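Local coordinates for protein lactate racemase (Thermoanaerobacterium thermosaccharolyticum, PDB 2YJG) that interconverts the D- and L-isomers of lactate, using a nickel pincer cofactor derived from nicotinic acid mononucleotide, at residues Pro173-Gly178 and Gln295-Met300; Met300-Ala305 and Asn413-Gly418. One frame throughout, in Å; residues are numbered along the deposited sequence.

Contact 1. Residues Pro173-Gly178 and Gln295-Met300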
loop_
_atom_site.group_PDB
_atom_site.type_symbol
_atom_site.label_atom_id
_atom_site.label_comp_id
_atom_site.label_asym_id
_atom_site.label_seq_id
_atom_site.Cartn_x
_atom_site.Cartn_y
_atom_site.Cartn_z
ATOM N N PRO A 173 -6.650 21.324 -21.317
ATOM C CA PRO A 173 -7.190 21.117 -22.640
ATOM C C PRO A 173 -6.913 19.708 -23.091
ATOM O O PRO A 173 -5.953 19.109 -22.635
ATOM C CB PRO A 173 -6.369 22.089 -23.491
ATOM C CG PRO A 173 -5.973 23.179 -22.519
ATOM C CD PRO A 173 -5.705 22.449 -21.285
ATOM N N HIS A 174 -7.712 19.203 -24.004
ATOM C CA HIS A 174 -7.467 17.872 -24.598
ATOM C C HIS A 174 -7.785 17.928 -26.073
ATOM O O HIS A 174 -8.885 18.414 -26.492
ATOM C CB HIS A 174 -8.277 16.805 -23.855
ATOM C CG HIS A 174 -8.119 15.445 -24.438
ATOM N ND1 HIS A 174 -7.385 14.432 -23.848
ATOM C CD2 HIS A 174 -8.595 14.942 -25.598
ATOM C CE1 HIS A 174 -7.429 13.359 -24.638
ATOM N NE2 HIS A 174 -8.155 13.655 -25.699
ATOM N N PHE A 175 -6.867 17.422 -26.880
ATOM C CA PHE A 175 -6.891 17.664 -28.307
ATOM C C PHE A 175 -8.037 17.011 -29.113
ATOM O O PHE A 175 -8.223 17.357 -30.298
ATOM C CB PHE A 175 -5.552 17.373 -28.942
ATOM C CG PHE A 175 -5.155 15.893 -29.044
ATOM C CD1 PHE A 175 -5.433 14.985 -28.023
ATOM C CD2 PHE A 175 -4.437 15.455 -30.139
ATOM C CE1 PHE A 175 -5.049 13.698 -28.145
ATOM C CE2 PHE A 175 -4.020 14.133 -30.247
ATOM C CZ PHE A 175 -4.322 13.271 -29.187
ATOM N N PHE A 176 -8.765 16.067 -28.523
ATOM C CA PHE A 176 -10.041 15.648 -29.169
ATOM C C PHE A 176 -11.267 15.558 -28.274
ATOM O O PHE A 176 -12.345 15.586 -28.799
ATOM C CB PHE A 176 -9.881 14.352 -30.006
ATOM C CG PHE A 176 -9.377 13.174 -29.255
ATOM C CD1 PHE A 176 -10.258 12.360 -28.562
ATOM C CD2 PHE A 176 -8.029 12.804 -29.324
ATOM C CE1 PHE A 176 -9.823 11.221 -27.887
ATOM C CE2 PHE A 176 -7.568 11.661 -28.664
ATOM C CZ PHE A 176 -8.447 10.869 -27.936
ATOM N N ALA A 177 -11.119 15.407 -26.963
ATOM C CA ALA A 177 -12.236 15.488 -26.035
ATOM C C ALA A 177 -12.513 16.907 -25.527
ATOM O O ALA A 177 -13.404 17.105 -24.725
ATOM C CB ALA A 177 -11.989 14.568 -24.813
ATOM N N GLY A 178 -11.730 17.883 -25.984
ATOM C CA GLY A 178 -11.950 19.297 -25.637
ATOM C C GLY A 178 -11.222 19.664 -24.383
ATOM O O GLY A 178 -10.308 20.512 -24.385
ATOM N N GLN A 295 2.688 11.006 -28.064
ATOM C CA GLN A 295 2.251 12.170 -27.282
ATOM C C GLN A 295 2.429 13.462 -28.055
ATOM O O GLN A 295 1.660 14.387 -27.916
ATOM C CB GLN A 295 3.014 12.271 -25.947
ATOM C CG GLN A 295 2.598 11.264 -24.907
ATOM C CD GLN A 295 1.165 11.289 -24.610
ATOM O OE1 GLN A 295 0.554 12.352 -24.454
ATOM N NE2 GLN A 295 0.573 10.081 -24.499
ATOM N N SER A 296 3.464 13.521 -28.868
ATOM C CA SER A 296 3.818 14.770 -29.598
ATOM C C SER A 296 2.828 15.202 -30.682
ATOM O O SER A 296 2.801 16.386 -31.061
ATOM C CB SER A 296 5.197 14.637 -30.222
ATOM O OG SER A 296 5.155 13.892 -31.454
ATOM N N VAL A 297 1.985 14.273 -31.134
ATOM C CA VAL A 297 0.845 14.648 -31.977
ATOM C C VAL A 297 -0.017 15.724 -31.295
ATOM O O VAL A 297 -0.603 16.532 -31.988
ATOM C CB VAL A 297 0.017 13.423 -32.347
ATOM C CG1 VAL A 297 -1.188 13.778 -33.359
ATOM C CG2 VAL A 297 0.930 12.324 -32.956
ATOM N N LYS A 298 -0.109 15.749 -29.972
ATOM C CA LYS A 298 -0.881 16.800 -29.249
ATOM C C LYS A 298 -0.404 18.241 -29.534
ATOM O O LYS A 298 -1.202 19.107 -30.017
ATOM C CB LYS A 298 -0.925 16.521 -27.778
ATOM C CG LYS A 298 -1.607 15.143 -27.434
ATOM C CD LYS A 298 -1.444 14.789 -26.009
ATOM C CE LYS A 298 -2.202 13.513 -25.633
ATOM N NZ LYS A 298 -2.114 13.217 -24.133
ATOM N N GLY A 299 0.888 18.461 -29.346
ATOM C CA GLY A 299 1.550 19.757 -29.682
ATOM C C GLY A 299 1.446 20.064 -31.168
ATOM O O GLY A 299 1.308 21.207 -31.597
ATOM N N MET A 300 1.540 19.032 -32.009
ATOM C CA MET A 300 1.404 19.270 -33.427
ATOM C C MET A 300 0.052 19.845 -33.841
ATOM O O MET A 300 -0.026 20.627 -34.830
ATOM C CB MET A 300 1.609 17.983 -34.241
ATOM C CG MET A 300 2.977 17.313 -34.090
ATOM S SD MET A 300 3.079 15.847 -35.121
ATOM C CE MET A 300 4.610 15.186 -34.512
#

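Contact 2. Residues Met300-Ala305 and Asn413-Gly418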
loop_
_atom_site.group_PDB
_atom_site.type_symbol
_atom_site.label_atom_id
_atom_site.label_comp_id
_atom_site.label_asym_id
_atom_site.label_seq_id
_atom_site.Cartn_x
_atom_site.Cartn_y
_atom_site.Cartn_z
ATOM N N MET A 300 1.540 19.032 -32.009
ATOM C CA MET A 300 1.404 19.270 -33.427
ATOM C C MET A 300 0.052 19.845 -33.841
ATOM O O MET A 300 -0.026 20.627 -34.830
ATOM C CB MET A 300 1.609 17.983 -34.241
ATOM C CG MET A 300 2.977 17.313 -34.090
ATOM S SD MET A 300 3.079 15.847 -35.121
ATOM C CE MET A 300 4.610 15.186 -34.512
ATOM N N THR A 301 -0.999 19.441 -33.118
ATOM C CA THR A 301 -2.352 19.985 -33.379
ATOM C C THR A 301 -2.426 21.492 -33.077
ATOM O O THR A 301 -3.196 22.191 -33.728
ATOM C CB THR A 301 -3.530 19.279 -32.623
ATOM O OG1 THR A 301 -3.466 19.502 -31.207
ATOM C CG2 THR A 301 -3.643 17.752 -33.007
ATOM N N ALA A 302 -1.660 21.973 -32.080
ATOM C CA ALA A 302 -1.612 23.412 -31.756
ATOM C C ALA A 302 -0.892 24.068 -32.942
ATOM O O ALA A 302 -1.334 25.105 -33.416
ATOM C CB ALA A 302 -0.837 23.660 -30.439
ATOM N N GLY A 303 0.177 23.430 -33.425
ATOM C CA GLY A 303 0.808 23.806 -34.699
ATOM C C GLY A 303 -0.128 23.929 -35.893
ATOM O O GLY A 303 -0.125 24.945 -36.647
ATOM N N GLU A 304 -0.931 22.880 -36.101
ATOM C CA GLU A 304 -1.826 22.783 -37.211
ATOM C C GLU A 304 -2.772 23.984 -37.252
ATOM O O GLU A 304 -2.988 24.546 -38.307
ATOM C CB GLU A 304 -2.693 21.528 -37.035
ATOM C CG GLU A 304 -3.696 21.213 -38.149
ATOM C CD GLU A 304 -4.582 20.006 -37.759
ATOM O OE1 GLU A 304 -4.763 19.771 -36.562
ATOM O OE2 GLU A 304 -5.130 19.312 -38.647
ATOM N N ALA A 305 -3.349 24.311 -36.107
ATOM C CA ALA A 305 -4.283 25.382 -35.953
ATOM C C ALA A 305 -3.672 26.780 -36.210
ATOM O O ALA A 305 -4.402 27.683 -36.619
ATOM C CB ALA A 305 -4.909 25.302 -34.592
ATOM N N ASN A 413 4.968 31.701 -36.525
ATOM C CA ASN A 413 4.276 31.679 -35.274
ATOM C C ASN A 413 5.093 30.860 -34.281
ATOM O O ASN A 413 5.450 29.741 -34.593
ATOM C CB ASN A 413 2.869 31.066 -35.432
ATOM C CG ASN A 413 1.782 32.070 -35.842
ATOM O OD1 ASN A 413 0.758 31.687 -36.453
ATOM N ND2 ASN A 413 1.943 33.314 -35.450
ATOM N N VAL A 414 5.330 31.360 -33.066
ATOM C CA VAL A 414 6.046 30.600 -32.011
ATOM C C VAL A 414 5.124 30.275 -30.884
ATOM O O VAL A 414 4.564 31.169 -30.250
ATOM C CB VAL A 414 7.293 31.386 -31.451
ATOM C CG1 VAL A 414 8.043 30.535 -30.373
ATOM C CG2 VAL A 414 8.245 31.754 -32.619
ATOM N N ILE A 415 4.924 28.985 -30.618
ATOM C CA ILE A 415 4.045 28.559 -29.562
ATOM C C ILE A 415 4.941 27.732 -28.638
ATOM O O ILE A 415 5.100 26.523 -28.864
ATOM C CB ILE A 415 2.932 27.649 -30.080
ATOM C CG1 ILE A 415 2.253 28.264 -31.337
ATOM C CG2 ILE A 415 1.939 27.360 -28.939
ATOM C CD1 ILE A 415 1.017 27.478 -31.853
ATOM N N PRO A 416 5.538 28.369 -27.616
ATOM C CA PRO A 416 6.602 27.638 -26.915
ATOM C C PRO A 416 6.173 26.336 -26.231
ATOM O O PRO A 416 6.954 25.389 -26.213
ATOM C CB PRO A 416 7.163 28.638 -25.898
ATOM C CG PRO A 416 6.527 30.026 -26.273
ATOM C CD PRO A 416 5.383 29.778 -27.179
ATOM N N ASP A 417 4.955 26.279 -25.713
ATOM C CA ASP A 417 4.386 25.052 -25.174
ATOM C C ASP A 417 3.072 24.672 -25.893
ATOM O O ASP A 417 1.981 25.212 -25.622
ATOM C CB ASP A 417 4.173 25.198 -23.696
ATOM C CG ASP A 417 3.642 23.900 -23.026
ATOM O OD1 ASP A 417 3.070 23.024 -23.720
ATOM O OD2 ASP A 417 3.805 23.776 -21.793
ATOM N N GLY A 418 3.223 23.771 -26.853
ATOM C CA GLY A 418 2.138 23.320 -27.697
ATOM C C GLY A 418 1.008 22.541 -27.018
ATOM O O GLY A 418 -0.099 22.469 -27.545
#

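Contact 1. Residues Pro173-Gly178 and Gln295-Met300
The aliphatic stem of Lys298 runs across the ring of Phe175, the two side chains crossing at about a right angle. Lys298 CG sits almost over the middle of the ring, 3.6 Å from the Phe175 centroid and only 5° off the ring normal, a CH-pi contact made with one face. Further along the stem, CE of Lys298 passes 3.8 Å from Phe175 CE1 before the ammonium leaves the ring behind. On the opposite face Phe176 CD2 presses near the rim, so Phe175 has a neighbour on each side of its plane. A looser apolar contact closes one edge of the ring, where Val297 CG1 lies 4.2 Å from Phe175 CE2.

The reach of Lys298 follows from its torsions: CG stands beside the backbone N (chi1 -60°) and the chain is extended from there on. This delivers NZ to Gln295 OE1, one turn back on helix 293-305, in a hydrogen bond of 2.8 Å that lies in the carbonyl plane on a lone pair. With an alanine at Phe175, the lysine stem is likely to lose its flat support and be less firmly placed, with a gap left between helix and loop.

Lys298 and Gln295 probably bind the substrate, as in related enzymes, and His174, next to Phe175, is probably a proton donor/acceptor. Phe175 CD1 touches one face of the His174 ring near its rim, so the same phenylalanine adjoins both groups. The ring engages the carbon stem of the lysine and leaves its charged end to Gln295, consistent with a side chain prepared to meet the negative carboxylate of lactate.

Contact 2. Residues Met300-Ala305 and Asn413-Gly418
Ala302, on the last turns of helix 293-305, faces the turn that follows strand 412-415, its CA only 5.5 Å from the CA of Gly418. The helical backbone is tied by Glu304 N to Met300 O at 2.7 Å and Ala305 N to Thr301 O, whereas the other segment bends back through Pro416 and Asp417 until Gly418 reaches the helix. The CB of Ala302 points at this turn and lies 3.2 Å from Gly418 O, a close packing contact between a methyl group and a carbonyl oxygen. Gly418 has no side chain, and a CB there would be directed at the helix, at ordinary packing distance from the methyl of Ala302.

Strand 412-415 belongs to the six-stranded parallel sheet that carries strands 279-283, 311-316 and 371-375, and runs between strands 22-25 and 279-283. Helix 293-305 is the helix of a beta-alpha-beta crossover between the adjacent parallel strands 279-283 and 311-316, packed on this sheet. Ile415 is the side chain that bridges sheet and helix. Its CG1 stands beside the backbone N (chi1 -48°), and the extended chi2 carries Ile415 CD1 forward to 3.7 Å from Ala302 O. More loosely, Ile415 CD1 meets Ala302 CB at 4.5 Å and comes within 4.4 Å of Gly303 N. Val423 of strand 422-425 touches the side chains of both Ala302 and Ile415.

Helix 293-305 serves both contacts, which share Met300 and have centres about 11 Å apart. Contact 1 joins the helix to the N-terminal domain across the putative active site, while contact 2 packs its later turns against the six-stranded parallel sheet. They meet directly where Phe175 CB lies 3.7 Å from Thr301 OG1. In contact 1 the side chain of Lys298 is about 6 Å from that of Arg75, and the side chain of Phe175 about 8 Å from that of His200, both probably cofactor-binding. In contact 2, Gly418 lies about 7 Å from the base of the Lys298 side chain, whose amino end points away toward the pocket, and about 11 Å from the side chain of Gln295.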